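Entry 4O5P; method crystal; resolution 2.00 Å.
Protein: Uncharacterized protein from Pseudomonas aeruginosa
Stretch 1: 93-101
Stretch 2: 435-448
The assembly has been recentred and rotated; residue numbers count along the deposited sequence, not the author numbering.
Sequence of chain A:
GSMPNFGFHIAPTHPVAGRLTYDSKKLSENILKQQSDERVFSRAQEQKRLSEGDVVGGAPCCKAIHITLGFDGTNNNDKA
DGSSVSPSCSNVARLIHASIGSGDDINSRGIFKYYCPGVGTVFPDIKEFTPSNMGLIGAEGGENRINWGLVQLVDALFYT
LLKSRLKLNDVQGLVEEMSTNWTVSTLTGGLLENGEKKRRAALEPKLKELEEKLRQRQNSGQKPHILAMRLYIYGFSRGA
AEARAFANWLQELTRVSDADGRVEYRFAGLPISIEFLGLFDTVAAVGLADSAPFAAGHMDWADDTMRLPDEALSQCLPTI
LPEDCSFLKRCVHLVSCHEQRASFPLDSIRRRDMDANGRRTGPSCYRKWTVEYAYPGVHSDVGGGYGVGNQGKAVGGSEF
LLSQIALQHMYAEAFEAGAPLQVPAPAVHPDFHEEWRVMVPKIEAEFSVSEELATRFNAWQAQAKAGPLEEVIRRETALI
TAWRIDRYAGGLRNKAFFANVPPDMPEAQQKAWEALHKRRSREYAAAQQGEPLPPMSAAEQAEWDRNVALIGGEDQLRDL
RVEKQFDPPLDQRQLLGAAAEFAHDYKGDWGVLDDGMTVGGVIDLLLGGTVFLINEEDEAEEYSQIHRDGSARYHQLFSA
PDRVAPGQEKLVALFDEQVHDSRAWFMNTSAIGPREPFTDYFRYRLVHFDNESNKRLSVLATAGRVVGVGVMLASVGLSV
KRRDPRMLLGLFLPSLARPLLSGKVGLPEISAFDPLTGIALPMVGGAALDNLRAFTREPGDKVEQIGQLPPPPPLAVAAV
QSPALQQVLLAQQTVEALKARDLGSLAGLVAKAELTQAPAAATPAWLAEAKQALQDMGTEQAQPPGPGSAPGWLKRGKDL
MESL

Stretch 1 93-101: ARLIHASIG
Stretch 2 (435-448) EWRVMVPKIEAEFS

How do the two backbones run? Residues 93-97 finish a helix, and Ala-98 to Gly-101 leave it as loop, with Ser-99 and Ile-100 extended (psi near 147°). Stretch 2 makes a type I turn from Glu-435 to Val-438, then a helix from Pro-441 behind the N-cap Val-440. The chains pass antiparallel: CA to CA, Arg-94 lies 6.6 Å from Glu-446, Ala-98 6.4 Å from Ile-443, Ile-100 6.9 Å from Trp-436.

What fills the hollow at Ala-98? Its small CB lets three larger side chains close in: Phe-447 CE1 at 3.6 Å, Ile-443 CG2 (m, m) at 3.9 Å and Met-439 CE, of selenomethionine (m, t, t), at 3.9 Å. Phe-447 (chi1 m, chi2 76°) turns its ring edge to Leu-95, whose CD2 is 4.0 Å from CE2.

Which polar atoms pin the helix? His-97 (m, chi2 163°) donates from ND1 to Glu-446 OE1, 2.7 Å and nearly straight at 170°. Arg-94 (m, t, t) reaches with NH1 to Glu-446 O, 3.0 Å, so Glu-446 (m, t) accepts through both side chain and backbone.

What does Ile-100 fit against? Branched and buried (m, t), it sets CG2 3.8 Å from Trp-436 CE3 at the indole edge, while CD1 lies 3.6 Å from Arg-437 NH1. Together, 528 Å² is buried.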

# COMPACT_ATOMS: atom_id res chain seq x y z
N ALA A 93 9.80 -7.45 -3.34
CA ALA A 93 10.41 -8.75 -3.11
C ALA A 93 11.59 -8.93 -4.05
O ALA A 93 12.62 -9.45 -3.65
CB ALA A 93 9.39 -9.87 -3.27
N ARG A 94 11.44 -8.48 -5.29
CA ARG A 94 12.54 -8.54 -6.25
C ARG A 94 13.76 -7.76 -5.76
O ARG A 94 14.87 -8.28 -5.81
CB ARG A 94 12.07 -8.08 -7.65
CG ARG A 94 11.14 -9.10 -8.32
CD ARG A 94 10.42 -8.54 -9.54
NE ARG A 94 9.23 -9.34 -9.81
CZ ARG A 94 9.19 -10.34 -10.70
NH1 ARG A 94 10.25 -10.64 -11.43
NH2 ARG A 94 8.06 -11.01 -10.88
N LEU A 95 13.55 -6.56 -5.24
CA LEU A 95 14.64 -5.74 -4.73
C LEU A 95 15.30 -6.32 -3.48
O LEU A 95 16.51 -6.14 -3.26
CB LEU A 95 14.15 -4.31 -4.45
CG LEU A 95 13.84 -3.52 -5.71
CD1 LEU A 95 13.12 -2.22 -5.36
CD2 LEU A 95 15.13 -3.26 -6.49
N ILE A 96 14.50 -7.00 -2.66
CA ILE A 96 15.02 -7.71 -1.50
C ILE A 96 15.87 -8.93 -1.92
O ILE A 96 16.96 -9.15 -1.40
CB ILE A 96 13.89 -8.10 -0.52
CG1 ILE A 96 13.33 -6.84 0.16
CG2 ILE A 96 14.40 -9.08 0.53
CD1 ILE A 96 14.36 -6.13 1.03
N HIS A 97 15.37 -9.71 -2.88
CA HIS A 97 16.12 -10.83 -3.44
C HIS A 97 17.49 -10.37 -3.96
O HIS A 97 18.48 -11.08 -3.83
CB HIS A 97 15.37 -11.46 -4.61
CG HIS A 97 14.04 -12.04 -4.25
ND1 HIS A 97 13.07 -12.33 -5.20
CD2 HIS A 97 13.52 -12.41 -3.06
CE1 HIS A 97 12.02 -12.85 -4.60
NE2 HIS A 97 12.25 -12.90 -3.30
N ALA A 98 17.53 -9.19 -4.58
CA ALA A 98 18.76 -8.63 -5.16
C ALA A 98 19.56 -7.79 -4.17
O ALA A 98 20.59 -7.20 -4.54
CB ALA A 98 18.43 -7.79 -6.39
N SER A 99 19.09 -7.72 -2.93
CA SER A 99 19.82 -7.00 -1.89
C SER A 99 20.79 -7.91 -1.14
O SER A 99 20.54 -9.10 -0.94
CB SER A 99 18.85 -6.32 -0.90
OG SER A 99 18.27 -5.14 -1.45
N ILE A 100 21.91 -7.34 -0.72
CA ILE A 100 22.91 -8.06 0.06
C ILE A 100 22.50 -8.06 1.54
O ILE A 100 21.89 -7.10 2.01
CB ILE A 100 24.28 -7.37 -0.12
CG1 ILE A 100 24.67 -7.38 -1.60
CG2 ILE A 100 25.36 -8.02 0.75
CD1 ILE A 100 25.73 -6.35 -1.97
N GLY A 101 22.79 -9.14 2.27
CA GLY A 101 22.50 -9.18 3.69
C GLY A 101 22.01 -10.54 4.17
O GLY A 101 21.35 -10.65 5.20
N GLU A 435 31.36 -12.92 -4.49
CA GLU A 435 30.25 -13.66 -5.11
C GLU A 435 28.91 -13.23 -4.51
O GLU A 435 27.87 -13.29 -5.16
CB GLU A 435 30.46 -15.17 -4.95
CG GLU A 435 31.78 -15.68 -5.56
CD GLU A 435 31.98 -17.19 -5.37
OE1 GLU A 435 30.99 -17.91 -5.10
OE2 GLU A 435 33.15 -17.65 -5.50
N TRP A 436 28.96 -12.78 -3.26
CA TRP A 436 27.79 -12.23 -2.58
C TRP A 436 27.39 -10.87 -3.16
O TRP A 436 26.31 -10.35 -2.85
CB TRP A 436 28.07 -12.10 -1.08
CG TRP A 436 29.41 -11.50 -0.79
CD1 TRP A 436 30.61 -12.15 -0.77
CD2 TRP A 436 29.69 -10.13 -0.47
NE1 TRP A 436 31.62 -11.27 -0.46
CE2 TRP A 436 31.08 -10.02 -0.27
CE3 TRP A 436 28.90 -8.98 -0.33
CZ2 TRP A 436 31.70 -8.81 0.06
CZ3 TRP A 436 29.51 -7.78 -0.00
CH2 TRP A 436 30.90 -7.71 0.19
N ARG A 437 28.25 -10.29 -3.99
CA ARG A 437 27.95 -9.01 -4.64
C ARG A 437 27.27 -9.20 -6.00
O ARG A 437 26.82 -8.24 -6.62
CB ARG A 437 29.21 -8.17 -4.79
CG ARG A 437 29.58 -7.38 -3.54
CD ARG A 437 30.43 -6.14 -3.86
NE ARG A 437 30.68 -5.28 -2.70
CZ ARG A 437 29.80 -4.40 -2.22
NH1 ARG A 437 28.61 -4.27 -2.80
NH2 ARG A 437 30.10 -3.66 -1.16
N VAL A 438 27.20 -10.45 -6.45
CA VAL A 438 26.70 -10.78 -7.78
C VAL A 438 25.39 -11.56 -7.76
O VAL A 438 25.24 -12.51 -6.99
CB VAL A 438 27.78 -11.58 -8.56
CG1 VAL A 438 27.24 -12.08 -9.89
CG2 VAL A 438 29.03 -10.71 -8.77
N MSE A 439 24.44 -11.16 -8.60
CA MSE A 439 23.19 -11.90 -8.77
C MSE A 439 23.40 -13.31 -9.34
O MSE A 439 24.17 -13.50 -10.28
CB MSE A 439 22.24 -11.14 -9.72
CG MSE A 439 21.80 -9.77 -9.24
SE MSE A 439 20.82 -8.89 -10.70
CE MSE A 439 20.30 -7.25 -9.75
N VAL A 440 22.71 -14.30 -8.78
CA VAL A 440 22.64 -15.62 -9.38
C VAL A 440 21.58 -15.56 -10.50
O VAL A 440 20.76 -14.64 -10.52
CB VAL A 440 22.29 -16.70 -8.31
CG1 VAL A 440 23.38 -16.78 -7.25
CG2 VAL A 440 20.94 -16.41 -7.67
N PRO A 441 21.61 -16.52 -11.45
CA PRO A 441 20.72 -16.49 -12.62
C PRO A 441 19.25 -16.16 -12.33
O PRO A 441 18.70 -15.28 -13.00
CB PRO A 441 20.85 -17.90 -13.18
CG PRO A 441 22.25 -18.28 -12.87
CD PRO A 441 22.56 -17.65 -11.53
N LYS A 442 18.63 -16.85 -11.36
CA LYS A 442 17.22 -16.66 -11.03
C LYS A 442 16.85 -15.18 -10.78
O LYS A 442 15.85 -14.65 -11.31
CB LYS A 442 16.87 -17.50 -9.79
CG LYS A 442 15.37 -17.66 -9.56
CD LYS A 442 15.01 -18.07 -8.14
CE LYS A 442 13.48 -18.22 -7.98
NZ LYS A 442 12.90 -19.25 -8.89
N ILE A 443 17.68 -14.54 -9.96
CA ILE A 443 17.46 -13.16 -9.53
C ILE A 443 17.73 -12.18 -10.67
O ILE A 443 17.01 -11.19 -10.84
CB ILE A 443 18.33 -12.82 -8.31
CG1 ILE A 443 18.15 -13.87 -7.21
CG2 ILE A 443 18.02 -11.41 -7.79
CD1 ILE A 443 16.70 -14.19 -6.87
N GLU A 444 18.78 -12.45 -11.44
CA GLU A 444 19.02 -11.66 -12.64
C GLU A 444 17.81 -11.74 -13.60
O GLU A 444 17.41 -10.75 -14.20
CB GLU A 444 20.31 -12.10 -13.33
CG GLU A 444 20.50 -11.49 -14.72
CD GLU A 444 21.96 -11.32 -15.13
OE1 GLU A 444 22.83 -11.94 -14.48
OE2 GLU A 444 22.23 -10.56 -16.08
N ALA A 445 17.22 -12.92 -13.70
CA ALA A 445 16.08 -13.08 -14.60
C ALA A 445 14.86 -12.39 -14.02
O ALA A 445 13.92 -12.07 -14.74
CB ALA A 445 15.79 -14.55 -14.86
N GLU A 446 14.88 -12.15 -12.71
CA GLU A 446 13.77 -11.42 -12.09
C GLU A 446 13.74 -9.95 -12.49
O GLU A 446 12.76 -9.25 -12.23
CB GLU A 446 13.78 -11.58 -10.56
CG GLU A 446 13.25 -12.93 -10.08
CD GLU A 446 13.09 -13.00 -8.56
OE1 GLU A 446 13.54 -12.07 -7.87
OE2 GLU A 446 12.50 -13.99 -8.06
N PHE A 447 14.81 -9.48 -13.12
CA PHE A 447 14.94 -8.08 -13.51
C PHE A 447 14.91 -7.88 -15.03
O PHE A 447 15.19 -6.78 -15.52
CB PHE A 447 16.23 -7.48 -12.94
CG PHE A 447 16.16 -7.13 -11.47
CD1 PHE A 447 16.22 -8.12 -10.50
CD2 PHE A 447 16.04 -5.81 -11.07
CE1 PHE A 447 16.15 -7.80 -9.15
CE2 PHE A 447 15.97 -5.47 -9.72
CZ PHE A 447 16.03 -6.46 -8.76
N SER A 448 14.59 -8.94 -15.78
CA SER A 448 14.60 -8.88 -17.25
C SER A 448 13.58 -7.90 -17.85
O SER A 448 12.42 -7.86 -17.42
CB SER A 448 14.31 -10.26 -17.85
OG SER A 448 15.42 -11.13 -17.71